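PDB 1WBA: albumin-1 from Psophocarpus tetragonolobus, which serves as a 2S storage protein of the seed, built on the scaffold of leguminous Kunitz-type protease inhibitors. Local coordinates for residues 28-32 and 52-56; 42-46 and 104-110; 74-80 and 116-122; 100-104 and 155-159; 127-132 and 164-169. All coordinates share one frame; numbering follows the deposited sequence.

Interaction 1. Residues 28-32 and 52-56; sequences AGIDV and NIMYA
Asp31 swings CG away from its own backbone N (chi1 -163°), while Tyr55 holds CG beside its backbone N (chi1 -66°); the two settings bring carboxylate and phenol ring together around Ile53. Asp31 OD2 lies 3.5 Å from Ile53 CB. Asp31 OD1 approaches Tyr55 CE2 obliquely, the carboxylate and ring planes nearly perpendicular (83°). Ile53 CG2 sits over the centre of one ring face, and Val32 N approaches the ring edge, 3.6 Å from Tyr55 CE2. Val32 CG2 packs against Tyr55 CE2, the two side chains crossing at about a right angle. A nearly straight backbone bond, Tyr55 N to Ile30 O at 2.9 Å, is the direct hydrogen bond between the segments. Three waters extend it, bridging Gly29 N to Ile53 O, Ile30 N to Tyr55 O, and Val32 O to Tyr55 OH. Gly29 CA and Met54 CA lie 4.1 Å apart, so the backbones run close. Val32 N donates to Asp31 OD1, while Arg51 and Ser49 hold OD2 by a salt bridge and a hydrogen bond. The contact joins strand 30-33, paired with strand 45-48, to the loop entering strand 56-61; Ile30 also packs on strands 17-23 and 78-82, and the Tyr55 ring meets His87.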
# COMPACT_ATOMS: atom_id res chain seq x y z
N ALA A 28 7.14 -9.09 7.61
CA ALA A 28 6.92 -9.41 6.20
C ALA A 28 6.73 -8.15 5.36
O ALA A 28 6.12 -7.18 5.81
CB ALA A 28 5.72 -10.34 6.04
N GLY A 29 7.22 -8.20 4.13
CA GLY A 29 7.09 -7.08 3.23
C GLY A 29 6.00 -7.27 2.18
O GLY A 29 5.21 -8.22 2.21
N ILE A 30 5.99 -6.34 1.23
CA ILE A 30 5.02 -6.32 0.12
C ILE A 30 5.56 -7.15 -1.05
O ILE A 30 6.73 -7.01 -1.44
CB ILE A 30 4.77 -4.86 -0.37
CG1 ILE A 30 4.40 -3.95 0.81
CG2 ILE A 30 3.69 -4.84 -1.46
CD1 ILE A 30 3.22 -4.44 1.62
N ASP A 31 4.68 -7.93 -1.66
CA ASP A 31 5.03 -8.82 -2.76
C ASP A 31 3.94 -8.72 -3.84
O ASP A 31 2.88 -8.13 -3.61
CB ASP A 31 5.08 -10.23 -2.17
CG ASP A 31 5.82 -11.24 -3.03
OD1 ASP A 31 6.21 -10.97 -4.19
OD2 ASP A 31 6.00 -12.34 -2.50
N VAL A 32 4.23 -9.24 -5.03
CA VAL A 32 3.28 -9.25 -6.13
C VAL A 32 3.28 -10.69 -6.65
O VAL A 32 4.33 -11.21 -7.04
CB VAL A 32 3.66 -8.26 -7.25
CG1 VAL A 32 2.59 -8.26 -8.31
CG2 VAL A 32 3.82 -6.85 -6.71
N ASN A 52 9.28 -14.26 1.81
CA ASN A 52 10.40 -13.37 2.12
C ASN A 52 10.76 -12.31 1.08
O ASN A 52 11.92 -11.88 1.01
CB ASN A 52 11.65 -14.17 2.49
CG ASN A 52 11.39 -15.13 3.62
OD1 ASN A 52 10.92 -14.74 4.70
ND2 ASN A 52 11.63 -16.42 3.38
N ILE A 53 9.79 -11.87 0.29
CA ILE A 53 10.04 -10.81 -0.69
C ILE A 53 9.56 -9.51 -0.04
O ILE A 53 8.58 -9.50 0.69
CB ILE A 53 9.21 -11.00 -2.00
CG1 ILE A 53 9.70 -12.20 -2.80
CG2 ILE A 53 9.31 -9.75 -2.86
CD1 ILE A 53 11.09 -12.05 -3.31
N MET A 54 10.28 -8.42 -0.28
CA MET A 54 9.87 -7.12 0.26
C MET A 54 10.25 -6.05 -0.73
O MET A 54 11.36 -5.51 -0.70
CB MET A 54 10.45 -6.84 1.65
CG MET A 54 11.83 -7.37 1.95
SD MET A 54 12.26 -7.08 3.69
CE MET A 54 11.44 -8.45 4.52
N TYR A 55 9.32 -5.76 -1.64
CA TYR A 55 9.55 -4.75 -2.67
C TYR A 55 9.51 -3.31 -2.13
O TYR A 55 8.67 -2.97 -1.28
CB TYR A 55 8.53 -4.89 -3.80
CG TYR A 55 8.62 -6.17 -4.63
CD1 TYR A 55 9.86 -6.70 -5.02
CD2 TYR A 55 7.47 -6.83 -5.07
CE1 TYR A 55 9.94 -7.84 -5.83
CE2 TYR A 55 7.53 -7.97 -5.88
CZ TYR A 55 8.77 -8.47 -6.25
OH TYR A 55 8.85 -9.59 -7.04
N ALA A 56 10.40 -2.47 -2.65
CA ALA A 56 10.47 -1.07 -2.25
C ALA A 56 9.44 -0.31 -3.08
O ALA A 56 9.16 -0.68 -4.22
CB ALA A 56 11.85 -0.51 -2.51
O HOH W 1 8.68 -10.61 3.27
O HOH W 2 8.17 -4.45 1.21
O HOH W 3 6.71 -10.36 -8.20

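Interaction 2. Residues 42-46 and 104-110; sequences DPLSI and LKLAGRY
Leu44 sets CD1 obliquely against the Tyr110 ring and CD2 against the aliphatic part of Arg109, two residues of 104-110 with flat groups. Its CD1 lies 3.7 Å from Tyr110 CE2, and its CD2 packs 3.5 Å from Arg109 CG. One guanidinium face carries Leu106 CB; in its plane at the edge sit Ala107 O, which accepts from Arg109 NH1, and a water that links Arg109 NE to Asp42 OD2. A salt bridge to Asp90 holds NH1, while the Tyr110 ring meets Phe97 edge-to-face. Two backbone bonds flank the Ser45-Lys105 bridge: Leu106 N to Leu44 O at 2.9 Å, and a longer one, Ile46 N to Leu104 O at 3.2 Å, whose donor stands 45° out of the carbonyl plane. A water donates to Leu104 O as well as to Ile46 O. Lys105 bends at chi2 (-74°), which turns its chain back along the Leu44 carbonyl and sets NZ 2.9 Å from Ser45 OG. Glu38 is the stronger partner here, taking a salt bridge from Lys105 NZ and hydrogen-bonding Ser45 OG and Tyr110 OH. On the apolar side, toward Trp92 and Leu156, Ile46 CB rests 3.8 Å from Leu104 CB. The single Ser45-Lys105 bridge joins strand 45-48 of the large sheet to strand 103-106, an outer strand of the three-stranded sheet, consistent with the beta-trefoil of Kunitz-type inhibitors.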
# COMPACT_ATOMS: atom_id res chain seq x y z
N ASP A 42 2.52 -13.61 -14.89
CA ASP A 42 2.05 -12.23 -15.00
C ASP A 42 1.22 -11.91 -13.74
O ASP A 42 0.01 -11.66 -13.82
CB ASP A 42 1.19 -12.11 -16.26
CG ASP A 42 0.86 -10.67 -16.63
OD1 ASP A 42 1.59 -9.73 -16.24
OD2 ASP A 42 -0.15 -10.48 -17.34
N PRO A 43 1.87 -11.89 -12.56
CA PRO A 43 1.21 -11.61 -11.28
C PRO A 43 0.63 -10.19 -11.21
O PRO A 43 1.29 -9.22 -11.62
CB PRO A 43 2.33 -11.81 -10.27
CG PRO A 43 3.55 -11.31 -11.03
CD PRO A 43 3.34 -11.92 -12.41
N LEU A 44 -0.57 -10.08 -10.67
CA LEU A 44 -1.25 -8.79 -10.58
C LEU A 44 -1.73 -8.43 -9.19
O LEU A 44 -2.22 -7.33 -8.99
CB LEU A 44 -2.47 -8.77 -11.51
CG LEU A 44 -2.24 -9.14 -12.97
CD1 LEU A 44 -3.58 -9.29 -13.63
CD2 LEU A 44 -1.41 -8.07 -13.67
N SER A 45 -1.56 -9.35 -8.24
CA SER A 45 -2.02 -9.13 -6.88
C SER A 45 -0.96 -8.62 -5.90
O SER A 45 0.11 -9.21 -5.77
CB SER A 45 -2.64 -10.43 -6.34
OG SER A 45 -3.67 -10.84 -7.21
N ILE A 46 -1.27 -7.53 -5.20
CA ILE A 46 -0.37 -6.98 -4.20
C ILE A 46 -0.73 -7.66 -2.89
O ILE A 46 -1.87 -7.58 -2.43
CB ILE A 46 -0.52 -5.44 -4.09
CG1 ILE A 46 -0.20 -4.80 -5.44
CG2 ILE A 46 0.42 -4.90 -3.01
CD1 ILE A 46 -0.43 -3.31 -5.51
N LEU A 104 -6.12 -4.81 -3.51
CA LEU A 104 -5.03 -4.14 -4.23
C LEU A 104 -4.50 -4.95 -5.41
O LEU A 104 -4.15 -6.13 -5.27
CB LEU A 104 -3.88 -3.77 -3.29
CG LEU A 104 -4.18 -2.89 -2.08
CD1 LEU A 104 -2.88 -2.31 -1.56
CD2 LEU A 104 -5.11 -1.78 -2.44
N LYS A 105 -4.42 -4.31 -6.56
CA LYS A 105 -3.93 -4.94 -7.77
C LYS A 105 -3.00 -3.95 -8.47
O LYS A 105 -3.05 -2.74 -8.22
CB LYS A 105 -5.09 -5.24 -8.73
CG LYS A 105 -6.19 -6.17 -8.20
CD LYS A 105 -5.70 -7.61 -8.15
CE LYS A 105 -6.89 -8.58 -8.10
NZ LYS A 105 -6.40 -9.98 -7.90
N LEU A 106 -2.16 -4.47 -9.36
CA LEU A 106 -1.30 -3.59 -10.15
C LEU A 106 -2.28 -2.82 -11.05
O LEU A 106 -3.24 -3.39 -11.56
CB LEU A 106 -0.32 -4.40 -11.00
CG LEU A 106 0.78 -5.14 -10.25
CD1 LEU A 106 1.80 -5.64 -11.25
CD2 LEU A 106 1.45 -4.23 -9.23
N ALA A 107 -2.06 -1.51 -11.18
CA ALA A 107 -2.93 -0.66 -11.97
C ALA A 107 -2.81 -0.89 -13.47
O ALA A 107 -1.76 -1.32 -13.95
CB ALA A 107 -2.63 0.80 -11.67
N GLY A 108 -3.90 -0.59 -14.18
CA GLY A 108 -3.93 -0.69 -15.62
C GLY A 108 -4.17 -2.04 -16.23
O GLY A 108 -4.00 -2.20 -17.43
N ARG A 109 -4.57 -3.01 -15.42
CA ARG A 109 -4.81 -4.36 -15.91
C ARG A 109 -6.30 -4.70 -15.83
O ARG A 109 -6.87 -5.21 -16.79
CB ARG A 109 -3.99 -5.38 -15.11
CG ARG A 109 -2.57 -4.93 -14.76
CD ARG A 109 -1.69 -4.76 -15.99
NE ARG A 109 -0.32 -5.21 -15.74
CZ ARG A 109 0.63 -4.51 -15.13
NH1 ARG A 109 0.40 -3.28 -14.67
NH2 ARG A 109 1.84 -5.05 -14.96
N TYR A 110 -6.93 -4.42 -14.70
CA TYR A 110 -8.36 -4.68 -14.52
C TYR A 110 -9.13 -3.43 -14.84
O TYR A 110 -8.70 -2.32 -14.50
CB TYR A 110 -8.66 -5.09 -13.09
CG TYR A 110 -8.16 -6.47 -12.79
CD1 TYR A 110 -8.84 -7.58 -13.25
CD2 TYR A 110 -7.00 -6.66 -12.04
CE1 TYR A 110 -8.39 -8.85 -12.99
CE2 TYR A 110 -6.53 -7.93 -11.77
CZ TYR A 110 -7.24 -9.02 -12.24
OH TYR A 110 -6.80 -10.28 -11.99
O HOH W 4 -0.46 -7.61 -17.17
O HOH W 5 -4.46 -8.16 -3.34

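Interaction 3. Residues 74-80 and 116-122; sequences ENMRLKI and GAFTIQK
Leu78 and Phe118 form an antiparallel hydrogen-bonded pair where strand 78-80 meets strand 116-122 at a steep 95° between their directions, and a single bridge forms. Leu78 N reaches Phe118 O at 2.8 Å, and Phe118 N returns to Leu78 O at 3.2 Å. Further along, Asn75 N donates to Ile120 O at 2.9 Å, and a water held between Met76 O and Ile120 N fills in where the backbones part. Inside, Leu78 CD1 and Ile120 CD1 meet at 3.7 Å, their side chains roughly perpendicular, and Ile80 CD1 comes to 4.1 Å from Phe118 CB. The Phe118 ring turns its edge to Leu78 O and packs edge-to-face with Phe134. Thr119 CG2 lies against Met76 O, and Arg77 lays one face of its guanidinium over Ala117 CB, with Arg77 NE 3.7 Å from that methyl. The bend of the Arg77 chain at chi3 (77°) folds the guanidinium back over the alanine, while NE forms a salt bridge with Glu62 and NH2 donates to Cys135 O. At the far end Glu74 stays extended beyond CG, and Lys122 curls at chi4 (67°) to bring NZ 2.9 Å from Glu74 OE2, met on its syn side. Asp3 is the stronger partner of Lys122 NZ, and Lys122 N adds a weak bond to Glu74 OE1. The contact joins the segment leading into strand 78-82 to strand 116-122 of the beta-trefoil. An apolar middle thus lies between charged ends, and the acids around Lys122 would be expected to favour its protonated form.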
# COMPACT_ATOMS: atom_id res chain seq x y z
N GLU A 74 0.56 12.79 7.62
CA GLU A 74 -0.56 11.89 7.85
C GLU A 74 -1.78 12.51 7.22
O GLU A 74 -1.91 13.73 7.16
CB GLU A 74 -0.78 11.69 9.34
CG GLU A 74 0.30 10.88 10.00
CD GLU A 74 0.03 10.68 11.48
OE1 GLU A 74 -1.15 10.58 11.87
OE2 GLU A 74 1.01 10.63 12.25
N ASN A 75 -2.63 11.65 6.67
CA ASN A 75 -3.87 12.05 6.00
C ASN A 75 -3.72 12.80 4.67
O ASN A 75 -4.71 13.29 4.13
CB ASN A 75 -4.77 12.84 6.95
CG ASN A 75 -5.05 12.07 8.21
OD1 ASN A 75 -4.63 12.45 9.30
ND2 ASN A 75 -5.69 10.94 8.06
N MET A 76 -2.50 12.87 4.16
CA MET A 76 -2.20 13.51 2.89
C MET A 76 -2.43 12.48 1.79
O MET A 76 -2.04 11.32 1.97
CB MET A 76 -0.72 13.93 2.91
CG MET A 76 -0.11 14.33 1.54
SD MET A 76 1.59 14.81 1.65
CE MET A 76 1.46 16.37 2.38
N ARG A 77 -3.12 12.86 0.71
CA ARG A 77 -3.38 11.94 -0.39
C ARG A 77 -2.11 11.57 -1.13
O ARG A 77 -1.36 12.46 -1.56
CB ARG A 77 -4.44 12.50 -1.34
CG ARG A 77 -5.77 12.76 -0.63
CD ARG A 77 -6.80 13.34 -1.58
NE ARG A 77 -7.39 12.35 -2.49
CZ ARG A 77 -8.37 11.53 -2.15
NH1 ARG A 77 -8.85 11.59 -0.92
NH2 ARG A 77 -8.93 10.73 -3.04
N LEU A 78 -1.91 10.26 -1.33
CA LEU A 78 -0.71 9.73 -1.95
C LEU A 78 -0.93 8.79 -3.10
O LEU A 78 -1.97 8.15 -3.22
CB LEU A 78 0.07 8.91 -0.92
CG LEU A 78 0.23 9.51 0.47
CD1 LEU A 78 0.70 8.41 1.40
CD2 LEU A 78 1.19 10.70 0.43
N LYS A 79 0.14 8.65 -3.88
CA LYS A 79 0.21 7.73 -4.99
C LYS A 79 1.39 6.84 -4.57
O LYS A 79 2.41 7.35 -4.09
CB LYS A 79 0.53 8.47 -6.29
CG LYS A 79 0.77 7.54 -7.48
CD LYS A 79 0.62 8.27 -8.82
CE LYS A 79 -0.86 8.41 -9.23
NZ LYS A 79 -1.72 9.24 -8.31
N ILE A 80 1.22 5.52 -4.68
CA ILE A 80 2.27 4.59 -4.30
C ILE A 80 2.61 3.73 -5.50
O ILE A 80 1.72 3.26 -6.18
CB ILE A 80 1.82 3.69 -3.11
CG1 ILE A 80 1.53 4.57 -1.88
CG2 ILE A 80 2.90 2.67 -2.76
CD1 ILE A 80 1.01 3.82 -0.66
N GLY A 116 -9.28 7.00 -6.36
CA GLY A 116 -9.06 7.44 -5.00
C GLY A 116 -7.58 7.49 -4.76
O GLY A 116 -6.79 7.26 -5.67
N ALA A 117 -7.20 7.73 -3.51
CA ALA A 117 -5.79 7.83 -3.14
C ALA A 117 -5.58 7.14 -1.82
O ALA A 117 -6.55 6.86 -1.12
CB ALA A 117 -5.37 9.32 -3.01
N PHE A 118 -4.32 6.88 -1.49
CA PHE A 118 -3.96 6.23 -0.25
C PHE A 118 -3.56 7.29 0.74
O PHE A 118 -3.16 8.37 0.33
CB PHE A 118 -2.77 5.30 -0.48
CG PHE A 118 -3.08 4.12 -1.36
CD1 PHE A 118 -3.69 3.00 -0.82
CD2 PHE A 118 -2.82 4.16 -2.72
CE1 PHE A 118 -4.04 1.92 -1.64
CE2 PHE A 118 -3.16 3.09 -3.54
CZ PHE A 118 -3.78 1.97 -3.00
N THR A 119 -3.75 7.04 2.04
CA THR A 119 -3.30 7.98 3.09
C THR A 119 -2.65 7.16 4.20
O THR A 119 -2.82 5.93 4.27
CB THR A 119 -4.43 8.87 3.70
OG1 THR A 119 -5.37 8.07 4.40
CG2 THR A 119 -5.15 9.65 2.63
N ILE A 120 -1.93 7.83 5.09
CA ILE A 120 -1.25 7.16 6.19
C ILE A 120 -1.68 7.80 7.50
O ILE A 120 -1.83 9.02 7.57
CB ILE A 120 0.29 7.35 6.09
CG1 ILE A 120 0.84 6.69 4.82
CG2 ILE A 120 0.97 6.80 7.33
CD1 ILE A 120 2.26 7.10 4.45
N GLN A 121 -1.90 6.98 8.53
CA GLN A 121 -2.25 7.45 9.87
C GLN A 121 -1.48 6.60 10.86
O GLN A 121 -1.03 5.52 10.50
CB GLN A 121 -3.73 7.24 10.15
CG GLN A 121 -4.63 8.26 9.57
CD GLN A 121 -6.02 8.17 10.14
OE1 GLN A 121 -6.32 7.30 10.96
NE2 GLN A 121 -6.89 9.03 9.68
N LYS A 122 -1.29 7.09 12.08
CA LYS A 122 -0.60 6.32 13.11
C LYS A 122 -1.33 5.00 13.24
O LYS A 122 -2.57 4.98 13.27
CB LYS A 122 -0.67 7.03 14.46
CG LYS A 122 0.25 8.20 14.55
CD LYS A 122 0.15 8.88 15.90
CE LYS A 122 0.90 10.21 15.88
NZ LYS A 122 0.25 11.22 14.98
O HOH W 6 -0.76 10.20 4.03

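Interaction 4. Residues 100-104 and 155-159; sequences DGQQL and RLVVS
Arg155 runs out straight from CG to NE (chi3 -168°) and carries its guanidinium past Gln103 to Asp100. Gln103, also extended beyond CG, turns its amide (chi3 -47°) so that OE1 lies 3.1 Å from Arg155 NH1. The oxygen sits at the guanidinium edge, within its plane, and offers a lone pair, although amide and guanidinium planes are 74° apart. Asp100 OD2 also reaches Arg155 NH1 at 3.4 Å, the hydrogen bond within this salt bridge being weak, and a water bridges OD2 and Arg155 NH2. Gln103 and Val157 lie side by side, Val157 CG1 3.7 Å from Gln103 NE2. Leu104 CD1 meets Leu156 CD1 at 3.8 Å, while Leu104 CD2 meets Val158 CG2 at 3.9 Å with the side chains crossed. The backbones bridge at Gln103 and Val157 through Val158 N to Gln102 O at 2.9 Å and Leu104 N to Leu156 O at 3.0 Å, tying strand 103-106 of the three-stranded sheet to strand 154-159 of the large sheet in the beta-trefoil. With Asp149, its stronger partner, at NE, an amide and a weakly bonded carboxylate at NH1, and a water at NH2, the guanidinium is fixed in rotation, its charge probably shared between the two acids.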
# COMPACT_ATOMS: atom_id res chain seq x y z
N ASP A 100 -14.97 -11.13 -4.72
CA ASP A 100 -14.17 -10.94 -3.51
C ASP A 100 -14.35 -9.62 -2.79
O ASP A 100 -14.43 -9.60 -1.58
CB ASP A 100 -12.69 -11.15 -3.81
CG ASP A 100 -12.41 -12.50 -4.40
OD1 ASP A 100 -12.93 -13.49 -3.86
OD2 ASP A 100 -11.70 -12.58 -5.42
N GLY A 101 -14.31 -8.53 -3.54
CA GLY A 101 -14.45 -7.21 -2.96
C GLY A 101 -13.28 -6.35 -3.40
O GLY A 101 -12.51 -6.77 -4.28
N GLN A 102 -13.13 -5.18 -2.79
CA GLN A 102 -12.03 -4.26 -3.12
C GLN A 102 -10.71 -4.77 -2.57
O GLN A 102 -10.59 -5.07 -1.38
CB GLN A 102 -12.34 -2.85 -2.60
CG GLN A 102 -13.66 -2.33 -3.14
CD GLN A 102 -13.91 -0.86 -2.86
OE1 GLN A 102 -14.90 -0.31 -3.33
NE2 GLN A 102 -13.02 -0.21 -2.13
N GLN A 103 -9.73 -4.91 -3.46
CA GLN A 103 -8.41 -5.42 -3.12
C GLN A 103 -7.38 -4.70 -3.93
O GLN A 103 -7.70 -4.09 -4.95
CB GLN A 103 -8.30 -6.90 -3.48
CG GLN A 103 -9.52 -7.69 -3.17
CD GLN A 103 -9.30 -9.16 -3.36
OE1 GLN A 103 -8.74 -9.59 -4.37
NE2 GLN A 103 -9.71 -9.95 -2.38
N LEU A 104 -6.12 -4.81 -3.51
CA LEU A 104 -5.03 -4.14 -4.23
C LEU A 104 -4.50 -4.95 -5.41
O LEU A 104 -4.15 -6.13 -5.27
CB LEU A 104 -3.88 -3.77 -3.29
CG LEU A 104 -4.18 -2.89 -2.08
CD1 LEU A 104 -2.88 -2.31 -1.56
CD2 LEU A 104 -5.11 -1.78 -2.44
N ARG A 155 -3.74 -11.53 0.75
CA ARG A 155 -4.17 -10.41 -0.06
C ARG A 155 -4.43 -9.15 0.77
O ARG A 155 -4.87 -9.22 1.92
CB ARG A 155 -5.45 -10.77 -0.81
CG ARG A 155 -5.36 -12.03 -1.66
CD ARG A 155 -6.57 -12.10 -2.55
NE ARG A 155 -6.74 -13.39 -3.20
CZ ARG A 155 -7.65 -13.62 -4.14
NH1 ARG A 155 -8.44 -12.63 -4.53
NH2 ARG A 155 -7.83 -14.84 -4.63
N LEU A 156 -4.10 -8.00 0.19
CA LEU A 156 -4.33 -6.72 0.84
C LEU A 156 -5.71 -6.29 0.37
O LEU A 156 -5.93 -6.07 -0.82
CB LEU A 156 -3.27 -5.70 0.42
CG LEU A 156 -1.85 -5.93 0.96
CD1 LEU A 156 -0.97 -4.76 0.62
CD2 LEU A 156 -1.87 -6.07 2.43
N VAL A 157 -6.65 -6.25 1.30
CA VAL A 157 -8.03 -5.88 0.99
C VAL A 157 -8.43 -4.54 1.61
O VAL A 157 -7.84 -4.08 2.60
CB VAL A 157 -9.02 -6.99 1.42
CG1 VAL A 157 -8.63 -8.30 0.75
CG2 VAL A 157 -9.04 -7.15 2.92
N VAL A 158 -9.43 -3.91 1.01
CA VAL A 158 -9.89 -2.61 1.46
C VAL A 158 -11.34 -2.66 1.93
O VAL A 158 -12.24 -3.03 1.17
CB VAL A 158 -9.76 -1.56 0.32
CG1 VAL A 158 -10.21 -0.17 0.77
CG2 VAL A 158 -8.33 -1.50 -0.19
N SER A 159 -11.57 -2.32 3.20
CA SER A 159 -12.92 -2.26 3.72
C SER A 159 -12.95 -1.49 5.03
O SER A 159 -11.92 -1.28 5.68
CB SER A 159 -13.53 -3.66 3.90
OG SER A 159 -13.16 -4.26 5.13
O HOH W 7 -9.88 -14.36 -6.55

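Interaction 5. Residues 127-132 and 164-169; sequences PRTYKL and PLVVKF
Tyr130 and Val167 form an antiparallel hydrogen-bonded pair, with Tyr130 N to Val167 O and Val167 N to Tyr130 O both at 2.8 Å. Close CA-H...O contacts accompany them, Thr129 CA to Val167 O and Val166 CA to Tyr130 O. Beyond the pair, waters take over: one links Arg128 O to Phe169 N, another Leu132 N to Leu165 O. Among apolar contacts, Phe169 comes across Tyr130 with its CE2 3.8 Å from Tyr130 CB; the rings are oblique, their planes at 45° and centroids 6.0 Å apart. Leu132 CD2 meets the edge of the Phe169 ring at CZ, 4.0 Å away. On the sheet face opposite Tyr130 and Val167, Lys131 starts from the crowded position between backbone N and carbonyl carbon (chi1 65°) and then runs extended, its CD 3.7 Å from Pro164 CB. Thr129 CB rests 3.6 Å from Val166 CG1. As for polar ends, the bend of Lys168 at chi4 brings NZ over Arg128 CB, while Tyr130 OH bonds to Tyr6 N and Thr129 OG1 to Thr126 O. Strands 130-136 and 166-171 are neighbours in the large antiparallel sheet, consistent with the beta-trefoil of this family.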
# COMPACT_ATOMS: atom_id res chain seq x y z
N PRO A 127 5.61 3.81 18.68
CA PRO A 127 6.14 4.88 17.83
C PRO A 127 6.59 4.40 16.46
O PRO A 127 7.12 3.29 16.33
CB PRO A 127 7.33 5.39 18.63
CG PRO A 127 6.93 5.10 20.05
CD PRO A 127 6.36 3.72 19.94
N ARG A 128 6.42 5.26 15.46
CA ARG A 128 6.83 4.97 14.09
C ARG A 128 6.07 3.81 13.45
O ARG A 128 6.57 3.17 12.51
CB ARG A 128 8.35 4.75 14.01
CG ARG A 128 9.18 5.86 14.64
CD ARG A 128 10.63 5.45 14.85
NE ARG A 128 11.33 6.44 15.67
CZ ARG A 128 12.60 6.35 16.07
NH1 ARG A 128 13.35 5.30 15.76
NH2 ARG A 128 13.14 7.35 16.77
N THR A 129 4.90 3.50 13.99
CA THR A 129 4.07 2.45 13.42
C THR A 129 2.86 3.16 12.76
O THR A 129 2.28 4.10 13.32
CB THR A 129 3.64 1.38 14.45
OG1 THR A 129 2.80 1.98 15.45
CG2 THR A 129 4.85 0.74 15.10
N TYR A 130 2.49 2.70 11.57
CA TYR A 130 1.41 3.31 10.80
C TYR A 130 0.47 2.31 10.17
O TYR A 130 0.73 1.12 10.18
CB TYR A 130 2.03 4.16 9.69
CG TYR A 130 2.83 5.28 10.25
CD1 TYR A 130 2.21 6.47 10.61
CD2 TYR A 130 4.18 5.11 10.55
CE1 TYR A 130 2.91 7.48 11.24
CE2 TYR A 130 4.90 6.12 11.19
CZ TYR A 130 4.25 7.30 11.53
OH TYR A 130 4.94 8.32 12.14
N LYS A 131 -0.62 2.81 9.61
CA LYS A 131 -1.58 1.98 8.89
C LYS A 131 -1.87 2.74 7.61
O LYS A 131 -1.68 3.96 7.55
CB LYS A 131 -2.86 1.74 9.69
CG LYS A 131 -3.67 2.96 9.95
CD LYS A 131 -4.93 2.59 10.66
CE LYS A 131 -5.64 3.82 11.12
NZ LYS A 131 -6.99 3.48 11.66
N LEU A 132 -2.31 2.02 6.59
CA LEU A 132 -2.63 2.60 5.28
C LEU A 132 -4.15 2.60 5.08
O LEU A 132 -4.83 1.67 5.49
CB LEU A 132 -1.95 1.80 4.17
CG LEU A 132 -0.42 1.69 4.21
CD1 LEU A 132 0.08 0.81 3.07
CD2 LEU A 132 0.21 3.06 4.13
N PRO A 164 -6.74 -3.04 10.39
CA PRO A 164 -5.59 -2.40 9.74
C PRO A 164 -4.28 -3.16 9.85
O PRO A 164 -3.95 -3.69 10.91
CB PRO A 164 -5.48 -1.07 10.47
CG PRO A 164 -6.86 -0.83 11.02
CD PRO A 164 -7.27 -2.19 11.47
N LEU A 165 -3.55 -3.23 8.75
CA LEU A 165 -2.25 -3.87 8.74
C LEU A 165 -1.34 -2.76 9.29
O LEU A 165 -1.34 -1.65 8.77
CB LEU A 165 -1.84 -4.19 7.29
CG LEU A 165 -0.74 -5.20 6.91
CD1 LEU A 165 -0.20 -4.80 5.55
CD2 LEU A 165 0.39 -5.27 7.91
N VAL A 166 -0.62 -3.03 10.37
CA VAL A 166 0.26 -2.03 10.94
C VAL A 166 1.65 -2.25 10.34
O VAL A 166 2.19 -3.36 10.38
CB VAL A 166 0.32 -2.09 12.51
CG1 VAL A 166 1.29 -1.04 13.06
CG2 VAL A 166 -1.07 -1.87 13.08
N VAL A 167 2.24 -1.17 9.85
CA VAL A 167 3.54 -1.25 9.20
C VAL A 167 4.53 -0.20 9.69
O VAL A 167 4.18 0.71 10.45
CB VAL A 167 3.36 -1.04 7.65
CG1 VAL A 167 2.38 -2.05 7.09
CG2 VAL A 167 2.84 0.38 7.36
N LYS A 168 5.76 -0.35 9.21
CA LYS A 168 6.86 0.56 9.46
C LYS A 168 7.45 0.83 8.09
O LYS A 168 7.38 -0.02 7.20
CB LYS A 168 7.93 -0.09 10.34
CG LYS A 168 7.75 0.10 11.83
CD LYS A 168 8.92 -0.52 12.56
CE LYS A 168 8.95 -0.13 14.02
NZ LYS A 168 9.14 1.34 14.14
N PHE A 169 8.02 2.02 7.89
CA PHE A 169 8.64 2.39 6.62
C PHE A 169 10.15 2.41 6.79
O PHE A 169 10.68 3.15 7.61
CB PHE A 169 8.16 3.78 6.16
CG PHE A 169 6.67 3.86 5.93
CD1 PHE A 169 6.11 3.45 4.72
CD2 PHE A 169 5.83 4.34 6.93
CE1 PHE A 169 4.73 3.49 4.51
CE2 PHE A 169 4.45 4.38 6.73
CZ PHE A 169 3.90 3.96 5.52
O HOH W 8 7.99 3.78 10.04
O HOH W 9 -2.81 -0.70 6.69

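In the fold
All five contacts lie within one Kunitz-type domain and reach its large antiparallel sheet. Interactions 1 and 2 have centres about 15 Å apart and meet through neighbouring strands 30-33 and 45-48. Interactions 2 and 4 share Leu104 on strand 103-106, their centres about 12 Å apart. Leu104 CD2 also meets Phe118 CE1 at 3.9 Å, tying both to interaction 3, which touches interaction 5 through strands 116-122 and 130-136. Leu156 packs on Leu165 between interactions 4 and 5. Along the chain interaction 1 closes before 3, 4 and 5 open, whereas 2 alternates with 1, 3 and 4, and 4 also with 3 and 5. Pairings of successive and of distant strands combine in one helix-free chain, consistent with a beta-trefoil.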